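Local coordinates for protein transcriptional regulator, TetR family (Agrobacterium tumefaciens, PDB 3C2B) that probably binds cis-regulatory DNA through an N-terminal helix-turn-helix to regulate transcription, at residues Ala19-Leu27 and Leu36-Ala44; Leu93-Asp102 and Phe190-Phe201. All coordinates share one frame; numbering follows the deposited sequence.

Contact 1: residues Ala19-Leu27 and Leu36-Ala44; sequences AVLDQALRL and LTTSGLARA
Leu41 is the knob that fits helix 38-45 to helix 15-31: its side chain sits in a hole formed by Val20, Gln23, Ala24 and Leu27. The two methyls divide the work. CD2 enters between the residues of the first helix, reaching the backbone N of Ala24 at 3.5 Å and CB of Gln23 at 3.7 Å, while CD1 meets Val20 CG1 at 3.8 Å, the two side chains crossing at about a right angle. With CG anti to the backbone N (chi1 -164°), the branch of Leu41 is turned toward helix 15-31. Leu27 answers from the other helix, laying CD1 against the backbone at Gly40 C and Leu41 N, 3.7 Å from the latter. A turn earlier on helix 15-31, the aliphatic part of Gln23 lies alongside Ala44, which is a turn later than Gly40 on its own helix; Gln23 CG is 3.8 Å from Ala44 O.

At the other end Leu36, still in the loop before the helix, sets CD2 against Ala24 O and CB and 3.9 Å from Leu27 CB. Immediately after it, Thr37 N-caps helix 38-45, its OG1 accepting from Gly40 N at 2.9 Å, which caps the first turn of the helix, just before Leu41. Farther out, Leu52 of helix 49-56 packs on Leu41, and Trp55 on Val20; helix 59-71 lies against Leu21 and Leu25. Helix 38-45 is the first helix of the predicted helix-turn-helix, and this contact seats it on helix 15-31 in the three-helix DNA-binding domain of a TetR regulator.

No hydrogen bond joins the two segments, whose axes approach to 9.5 Å at 123°; between them the fit is made by aliphatic packing and not by directional bonds.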
loop_
_atom_site.group_PDB
_atom_site.type_symbol
_atom_site.label_atom_id
_atom_site.label_comp_id
_atom_site.label_asym_id
_atom_site.label_seq_id
_atom_site.Cartn_x
_atom_site.Cartn_y
_atom_site.Cartn_z
ATOM N N ALA A 19 -5.331 1.627 30.354
ATOM C CA ALA A 19 -6.545 2.427 30.189
ATOM C C ALA A 19 -6.267 3.726 29.420
ATOM O O ALA A 19 -7.062 4.124 28.557
ATOM C CB ALA A 19 -7.164 2.732 31.528
ATOM N N VAL A 20 -5.135 4.367 29.733
ATOM C CA VAL A 20 -4.707 5.621 29.099
ATOM C C VAL A 20 -4.377 5.436 27.598
ATOM O O VAL A 20 -4.822 6.202 26.730
ATOM C CB VAL A 20 -3.491 6.249 29.868
ATOM C CG1 VAL A 20 -2.728 7.271 29.007
ATOM C CG2 VAL A 20 -3.940 6.884 31.212
ATOM N N LEU A 21 -3.590 4.405 27.313
ATOM C CA LEU A 21 -3.231 4.052 25.965
ATOM C C LEU A 21 -4.462 3.698 25.116
ATOM O O LEU A 21 -4.486 4.002 23.912
ATOM C CB LEU A 21 -2.176 2.935 25.979
ATOM C CG LEU A 21 -0.774 3.375 26.440
ATOM C CD1 LEU A 21 0.146 2.189 26.677
ATOM C CD2 LEU A 21 -0.117 4.419 25.501
ATOM N N ASP A 22 -5.474 3.079 25.732
ATOM C CA ASP A 22 -6.771 2.870 25.076
ATOM C C ASP A 22 -7.467 4.173 24.658
ATOM O O ASP A 22 -8.101 4.230 23.607
ATOM C CB ASP A 22 -7.714 2.031 25.939
ATOM C CG ASP A 22 -7.542 0.528 25.724
ATOM O OD1 ASP A 22 -6.997 0.079 24.682
ATOM O OD2 ASP A 22 -7.980 -0.221 26.628
ATOM N N GLN A 23 -7.354 5.212 25.476
ATOM C CA GLN A 23 -7.884 6.525 25.105
ATOM C C GLN A 23 -7.121 7.136 23.934
ATOM O O GLN A 23 -7.713 7.796 23.060
ATOM C CB GLN A 23 -7.864 7.486 26.297
ATOM C CG GLN A 23 -8.987 7.268 27.319
ATOM C CD GLN A 23 -10.330 6.934 26.678
ATOM O OE1 GLN A 23 -10.972 5.956 27.058
ATOM N NE2 GLN A 23 -10.753 7.740 25.698
ATOM N N ALA A 24 -5.807 6.903 23.923
ATOM C CA ALA A 24 -4.921 7.475 22.912
ATOM C C ALA A 24 -5.134 6.805 21.546
ATOM O O ALA A 24 -5.182 7.488 20.513
ATOM C CB ALA A 24 -3.461 7.407 23.364
ATOM N N LEU A 25 -5.273 5.479 21.564
ATOM C CA LEU A 25 -5.694 4.692 20.396
ATOM C C LEU A 25 -7.050 5.173 19.857
ATOM O O LEU A 25 -7.191 5.377 18.653
ATOM C CB LEU A 25 -5.751 3.193 20.739
ATOM C CG LEU A 25 -4.476 2.342 20.583
ATOM C CD1 LEU A 25 -3.182 3.110 20.891
ATOM C CD2 LEU A 25 -4.548 1.026 21.370
ATOM N N ARG A 26 -8.017 5.361 20.762
ATOM C CA ARG A 26 -9.338 5.910 20.444
ATOM C C ARG A 26 -9.260 7.279 19.746
ATOM O O ARG A 26 -9.881 7.466 18.699
ATOM C CB ARG A 26 -10.202 5.993 21.711
ATOM C CG ARG A 26 -11.464 6.860 21.595
ATOM C CD ARG A 26 -12.559 6.417 22.578
ATOM N NE ARG A 26 -13.163 5.139 22.161
ATOM C CZ ARG A 26 -14.051 4.433 22.868
ATOM N NH1 ARG A 26 -14.480 4.855 24.059
ATOM N NH2 ARG A 26 -14.512 3.288 22.377
ATOM N N LEU A 27 -8.516 8.223 20.330
ATOM C CA LEU A 27 -8.381 9.576 19.750
ATOM C C LEU A 27 -7.840 9.498 18.335
ATOM O O LEU A 27 -8.281 10.212 17.435
ATOM C CB LEU A 27 -7.444 10.456 20.585
ATOM C CG LEU A 27 -7.989 11.177 21.823
ATOM C CD1 LEU A 27 -6.825 11.780 22.611
ATOM C CD2 LEU A 27 -9.020 12.264 21.464
ATOM N N LEU A 36 -4.541 13.671 18.387
ATOM C CA LEU A 36 -3.728 13.076 19.424
ATOM C C LEU A 36 -2.780 14.147 19.936
ATOM O O LEU A 36 -1.627 14.224 19.493
ATOM C CB LEU A 36 -2.961 11.887 18.830
ATOM C CG LEU A 36 -2.569 10.678 19.679
ATOM C CD1 LEU A 36 -1.163 10.851 20.260
ATOM C CD2 LEU A 36 -3.596 10.370 20.757
ATOM N N THR A 37 -3.289 15.015 20.817
ATOM C CA THR A 37 -2.475 16.065 21.434
ATOM C C THR A 37 -2.324 15.791 22.928
ATOM O O THR A 37 -3.231 15.229 23.568
ATOM C CB THR A 37 -3.057 17.493 21.245
ATOM O OG1 THR A 37 -4.333 17.589 21.893
ATOM C CG2 THR A 37 -3.191 17.855 19.760
ATOM N N THR A 38 -1.180 16.184 23.477
ATOM C CA THR A 38 -0.910 16.012 24.907
ATOM C C THR A 38 -2.092 16.479 25.798
ATOM O O THR A 38 -2.449 15.795 26.756
ATOM C CB THR A 38 0.482 16.609 25.321
ATOM O OG1 THR A 38 0.373 17.316 26.567
ATOM C CG2 THR A 38 1.046 17.564 24.239
ATOM N N SER A 39 -2.705 17.613 25.446
ATOM C CA SER A 39 -3.920 18.121 26.106
ATOM C C SER A 39 -5.205 17.364 25.751
ATOM O O SER A 39 -6.103 17.255 26.576
ATOM C CB SER A 39 -4.127 19.598 25.784
ATOM O OG SER A 39 -3.481 20.423 26.735
ATOM N N GLY A 40 -5.307 16.870 24.523
ATOM C CA GLY A 40 -6.470 16.097 24.123
ATOM C C GLY A 40 -6.499 14.854 24.985
ATOM O O GLY A 40 -7.519 14.527 25.591
ATOM N N LEU A 41 -5.352 14.189 25.076
ATOM C CA LEU A 41 -5.232 12.955 25.846
ATOM C C LEU A 41 -5.268 13.157 27.380
ATOM O O LEU A 41 -5.690 12.261 28.121
ATOM C CB LEU A 41 -3.990 12.174 25.409
ATOM C CG LEU A 41 -3.879 10.695 25.818
ATOM C CD1 LEU A 41 -3.305 10.537 27.241
ATOM C CD2 LEU A 41 -5.223 9.938 25.660
ATOM N N ALA A 42 -4.839 14.324 27.855
ATOM C CA ALA A 42 -5.065 14.677 29.267
ATOM C C ALA A 42 -6.569 14.737 29.569
ATOM O O ALA A 42 -7.019 14.182 30.585
ATOM C CB ALA A 42 -4.375 15.991 29.632
ATOM N N ARG A 43 -7.328 15.383 28.671
ATOM C CA ARG A 43 -8.787 15.527 28.770
ATOM C C ARG A 43 -9.494 14.178 28.692
ATOM O O ARG A 43 -10.297 13.859 29.570
ATOM C CB ARG A 43 -9.347 16.444 27.668
ATOM C CG ARG A 43 -9.035 17.955 27.754
ATOM C CD ARG A 43 -9.441 18.632 26.409
ATOM N NE ARG A 43 -8.769 19.911 26.114
ATOM C CZ ARG A 43 -9.113 21.107 26.606
ATOM N NH1 ARG A 43 -10.118 21.230 27.471
ATOM N NH2 ARG A 43 -8.437 22.197 26.242
ATOM N N ALA A 44 -9.192 13.404 27.634
ATOM C CA ALA A 44 -9.797 12.083 27.393
ATOM C C ALA A 44 -9.585 11.035 28.524
ATOM O O ALA A 44 -10.526 10.323 28.914
ATOM C CB ALA A 44 -9.323 11.532 26.050
#

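Contact 2: residues Leu93-Asp102 and Phe190-Phe201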
loop_
_atom_site.group_PDB
_atom_site.type_symbol
_atom_site.label_atom_id
_atom_site.label_comp_id
_atom_site.label_asym_id
_atom_site.label_seq_id
_atom_site.Cartn_x
_atom_site.Cartn_y
_atom_site.Cartn_z
ATOM N N LEU A 93 -4.832 -21.549 3.257
ATOM C CA LEU A 93 -4.379 -20.369 2.510
ATOM C C LEU A 93 -5.506 -19.389 2.293
ATOM O O LEU A 93 -5.277 -18.202 2.373
ATOM C CB LEU A 93 -3.750 -20.746 1.204
ATOM C CG LEU A 93 -2.390 -21.463 1.252
ATOM C CD1 LEU A 93 -2.073 -21.982 -0.144
ATOM C CD2 LEU A 93 -1.241 -20.550 1.780
ATOM N N GLU A 94 -6.733 -19.859 2.045
ATOM C CA GLU A 94 -7.848 -18.922 1.961
ATOM C C GLU A 94 -8.116 -18.226 3.304
ATOM O O GLU A 94 -8.378 -17.029 3.330
ATOM C CB GLU A 94 -9.131 -19.609 1.485
ATOM C CG GLU A 94 -9.055 -20.095 0.029
ATOM C CD GLU A 94 -10.406 -20.599 -0.495
ATOM O OE1 GLU A 94 -11.467 -20.021 -0.156
ATOM O OE2 GLU A 94 -10.404 -21.580 -1.253
ATOM N N VAL A 95 -8.113 -18.994 4.402
ATOM C CA VAL A 95 -8.368 -18.417 5.721
ATOM C C VAL A 95 -7.284 -17.370 6.044
ATOM O O VAL A 95 -7.582 -16.271 6.495
ATOM C CB VAL A 95 -8.525 -19.503 6.822
ATOM C CG1 VAL A 95 -8.617 -18.864 8.230
ATOM C CG2 VAL A 95 -9.753 -20.410 6.533
ATOM N N PHE A 96 -6.034 -17.722 5.747
ATOM C CA PHE A 96 -4.975 -16.768 5.877
ATOM C C PHE A 96 -5.269 -15.439 5.101
ATOM O O PHE A 96 -5.215 -14.330 5.661
ATOM C CB PHE A 96 -3.642 -17.353 5.406
ATOM C CG PHE A 96 -2.580 -16.336 5.400
ATOM C CD1 PHE A 96 -1.892 -16.039 6.593
ATOM C CD2 PHE A 96 -2.321 -15.585 4.239
ATOM C CE1 PHE A 96 -0.927 -15.027 6.637
ATOM C CE2 PHE A 96 -1.345 -14.541 4.273
ATOM C CZ PHE A 96 -0.660 -14.262 5.491
ATOM N N ALA A 97 -5.553 -15.556 3.807
ATOM C CA ALA A 97 -5.733 -14.347 2.970
ATOM C C ALA A 97 -6.817 -13.427 3.536
ATOM O O ALA A 97 -6.634 -12.213 3.598
ATOM C CB ALA A 97 -6.032 -14.752 1.536
ATOM N N HIS A 98 -7.931 -14.020 3.970
ATOM C CA HIS A 98 -9.061 -13.291 4.533
ATOM C C HIS A 98 -8.677 -12.640 5.881
ATOM O O HIS A 98 -8.983 -11.463 6.117
ATOM C CB HIS A 98 -10.236 -14.307 4.685
ATOM C CG HIS A 98 -11.589 -13.695 4.919
ATOM N ND1 HIS A 98 -12.763 -14.393 4.669
ATOM C CD2 HIS A 98 -11.973 -12.492 5.427
ATOM C CE1 HIS A 98 -13.803 -13.643 5.010
ATOM N NE2 HIS A 98 -13.350 -12.481 5.451
ATOM N N ASP A 99 -8.017 -13.415 6.764
ATOM C CA ASP A 99 -7.402 -12.868 7.986
ATOM C C ASP A 99 -6.448 -11.674 7.692
ATOM O O ASP A 99 -6.493 -10.670 8.370
ATOM C CB ASP A 99 -6.603 -13.951 8.709
ATOM C CG ASP A 99 -7.468 -15.024 9.319
ATOM O OD1 ASP A 99 -8.708 -14.866 9.406
ATOM O OD2 ASP A 99 -6.891 -16.048 9.751
ATOM N N LEU A 100 -5.586 -11.795 6.706
ATOM C CA LEU A 100 -4.696 -10.665 6.308
ATOM C C LEU A 100 -5.488 -9.373 5.967
ATOM O O LEU A 100 -5.230 -8.295 6.522
ATOM C CB LEU A 100 -3.771 -11.057 5.144
ATOM C CG LEU A 100 -2.847 -9.907 4.605
ATOM C CD1 LEU A 100 -1.998 -9.253 5.733
ATOM C CD2 LEU A 100 -1.894 -10.430 3.486
ATOM N N LEU A 101 -6.470 -9.516 5.081
ATOM C CA LEU A 101 -7.291 -8.403 4.649
ATOM C C LEU A 101 -7.977 -7.732 5.853
ATOM O O LEU A 101 -7.968 -6.509 6.008
ATOM C CB LEU A 101 -8.305 -8.919 3.632
ATOM C CG LEU A 101 -7.652 -9.206 2.279
ATOM C CD1 LEU A 101 -8.560 -10.139 1.432
ATOM C CD2 LEU A 101 -7.171 -7.895 1.513
ATOM N N ASP A 102 -8.544 -8.584 6.698
ATOM C CA ASP A 102 -9.221 -8.183 7.895
ATOM C C ASP A 102 -8.274 -7.480 8.859
ATOM O O ASP A 102 -8.627 -6.486 9.430
ATOM C CB ASP A 102 -9.790 -9.444 8.516
ATOM C CG ASP A 102 -11.063 -9.214 9.168
ATOM O OD1 ASP A 102 -12.049 -8.907 8.462
ATOM O OD2 ASP A 102 -11.082 -9.352 10.382
ATOM N N PHE A 190 -14.113 -9.794 1.132
ATOM C CA PHE A 190 -12.834 -10.398 1.486
ATOM C C PHE A 190 -12.789 -11.875 1.171
ATOM O O PHE A 190 -11.756 -12.402 0.789
ATOM C CB PHE A 190 -12.436 -10.106 2.932
ATOM C CG PHE A 190 -12.060 -8.654 3.184
ATOM C CD1 PHE A 190 -11.839 -7.774 2.117
ATOM C CD2 PHE A 190 -11.905 -8.173 4.479
ATOM C CE1 PHE A 190 -11.451 -6.424 2.321
ATOM C CE2 PHE A 190 -11.522 -6.811 4.693
ATOM C CZ PHE A 190 -11.295 -5.949 3.590
ATOM N N SER A 191 -13.920 -12.539 1.366
ATOM C CA SER A 191 -14.047 -13.941 1.078
ATOM C C SER A 191 -13.735 -14.259 -0.376
ATOM O O SER A 191 -12.997 -15.202 -0.665
ATOM C CB SER A 191 -15.489 -14.365 1.335
ATOM O OG SER A 191 -15.451 -15.635 1.881
ATOM N N ALA A 192 -14.353 -13.517 -1.291
ATOM C CA ALA A 192 -14.140 -13.724 -2.727
ATOM C C ALA A 192 -12.709 -13.359 -3.101
ATOM O O ALA A 192 -12.074 -14.042 -3.895
ATOM C CB ALA A 192 -15.130 -12.894 -3.557
ATOM N N ARG A 193 -12.184 -12.295 -2.514
ATOM C CA ARG A 193 -10.818 -11.889 -2.789
ATOM C C ARG A 193 -9.808 -12.946 -2.372
ATOM O O ARG A 193 -8.858 -13.228 -3.101
ATOM C CB ARG A 193 -10.507 -10.524 -2.136
ATOM C CG ARG A 193 -9.031 -10.085 -2.282
ATOM C CD ARG A 193 -8.539 -10.238 -3.769
ATOM N NE ARG A 193 -9.423 -9.476 -4.655
ATOM C CZ ARG A 193 -9.557 -9.664 -5.968
ATOM N NH1 ARG A 193 -10.397 -8.898 -6.657
ATOM N NH2 ARG A 193 -8.868 -10.617 -6.602
ATOM N N ALA A 194 -10.004 -13.534 -1.182
ATOM C CA ALA A 194 -9.119 -14.610 -0.711
ATOM C C ALA A 194 -9.082 -15.876 -1.594
ATOM O O ALA A 194 -7.995 -16.420 -1.841
ATOM C CB ALA A 194 -9.462 -14.994 0.744
ATOM N N LYS A 195 -10.266 -16.354 -2.005
ATOM C CA LYS A 195 -10.421 -17.430 -2.982
ATOM C C LYS A 195 -9.660 -17.136 -4.285
ATOM O O LYS A 195 -8.909 -17.973 -4.775
ATOM C CB LYS A 195 -11.904 -17.647 -3.315
ATOM C CG LYS A 195 -12.163 -18.927 -4.134
ATOM C CD LYS A 195 -13.643 -19.317 -4.237
ATOM C CE LYS A 195 -14.042 -20.255 -3.071
ATOM N NZ LYS A 195 -13.684 -19.699 -1.694
ATOM N N LYS A 196 -9.852 -15.945 -4.833
ATOM C CA LYS A 196 -9.173 -15.527 -6.077
ATOM C C LYS A 196 -7.659 -15.502 -5.918
ATOM O O LYS A 196 -6.924 -15.995 -6.779
ATOM C CB LYS A 196 -9.672 -14.149 -6.509
ATOM C CG LYS A 196 -11.116 -14.186 -6.994
ATOM C CD LYS A 196 -11.669 -12.784 -7.384
ATOM C CE LYS A 196 -13.073 -12.929 -7.960
ATOM N NZ LYS A 196 -13.855 -11.675 -7.791
ATOM N N ALA A 197 -7.186 -14.955 -4.793
ATOM C CA ALA A 197 -5.738 -14.877 -4.538
ATOM C C ALA A 197 -5.072 -16.300 -4.353
ATOM O O ALA A 197 -3.923 -16.532 -4.764
ATOM C CB ALA A 197 -5.511 -13.998 -3.340
ATOM N N VAL A 198 -5.823 -17.225 -3.758
ATOM C CA VAL A 198 -5.396 -18.606 -3.580
ATOM C C VAL A 198 -5.334 -19.345 -4.905
ATOM O O VAL A 198 -4.333 -20.044 -5.134
ATOM C CB VAL A 198 -6.212 -19.358 -2.489
ATOM C CG1 VAL A 198 -5.813 -20.853 -2.404
ATOM C CG2 VAL A 198 -5.926 -18.724 -1.143
ATOM N N VAL A 199 -6.350 -19.175 -5.773
ATOM C CA VAL A 199 -6.316 -19.732 -7.151
ATOM C C VAL A 199 -5.064 -19.245 -7.923
ATOM O O VAL A 199 -4.323 -20.052 -8.502
ATOM C CB VAL A 199 -7.630 -19.439 -7.969
ATOM C CG1 VAL A 199 -7.537 -19.920 -9.406
ATOM C CG2 VAL A 199 -8.830 -20.129 -7.316
ATOM N N ALA A 200 -4.818 -17.933 -7.899
ATOM C CA ALA A 200 -3.634 -17.344 -8.537
ATOM C C ALA A 200 -2.284 -17.884 -7.922
ATOM O O ALA A 200 -1.384 -18.308 -8.644
ATOM C CB ALA A 200 -3.713 -15.791 -8.476
ATOM N N PHE A 201 -2.161 -17.840 -6.610
ATOM C CA PHE A 201 -0.983 -18.383 -5.909
ATOM C C PHE A 201 -0.672 -19.847 -6.275
ATOM O O PHE A 201 0.487 -20.219 -6.483
ATOM C CB PHE A 201 -1.172 -18.234 -4.395
ATOM C CG PHE A 201 0.033 -18.672 -3.583
ATOM C CD1 PHE A 201 1.221 -17.960 -3.630
ATOM C CD2 PHE A 201 -0.010 -19.827 -2.813
ATOM C CE1 PHE A 201 2.343 -18.383 -2.873
ATOM C CE2 PHE A 201 1.111 -20.251 -2.083
ATOM C CZ PHE A 201 2.280 -19.526 -2.118
#
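Ala97 and Ala194 meet methyl to methyl, CB to CB at 3.5 Å, where the two helices come nearest. Such small residues allow the axes to approach to 8.2 Å, crossing at 129°. On one side of this point Val198 CG2 presses on the backbone between Leu93 and Glu94 and lies 3.6 Å from Glu94 CG; beyond it, Leu93 CD1 reaches Phe201, whose ring also meets those of Phe168 and Tyr205. On the other side Leu101 CD1 packs on the aliphatic part of Arg193.

Helices 86-104 and 190-205 both belong to the all-helical C-terminal domain of the AefR-like type, with Ile172 of helix 161-173 packing against Ala97, Leu101 and Ala197.

Aromatic contacts gather where the C-terminal end of 93-102 meets the start of 190-201. Leu101 CB makes a CH-pi contact over the centre of the Phe190 ring, 3.8 Å from its centroid, while His98 CD2 stands at that ring's edge. The imidazole in turn lies with one face over the Phe190-Ser191 peptide.

Among the charged groups, Lys195, bent at both chi3 and chi4, brings NZ to the syn side of Glu94 OE1 in a salt bridge of 2.7 Å, 27° out of the carboxylate plane. The Arg193 guanidinium turns away to a salt bridge with Glu163 of the second subunit.

In the fold
The two contacts lie on opposite sides of the chain's centre, their centres 35 Å apart and their nearest atoms about 15 Å apart, and they share no helix. Contact 1 closes within a short run of sequence in the predicted DNA-binding region; contact 2 brings together segments 88 residues apart at their closest ends, in the C-terminal domain. Both are partly buried and cross at similar angles, yet contact 2 is tighter and covers more surface, 658 against 375 Å². Contact 1 is almost wholly aliphatic, whereas contact 2 adds rings and, at its more exposed margin, a salt bridge. Contact 2 also adjoins the second subunit, which does not touch contact 1.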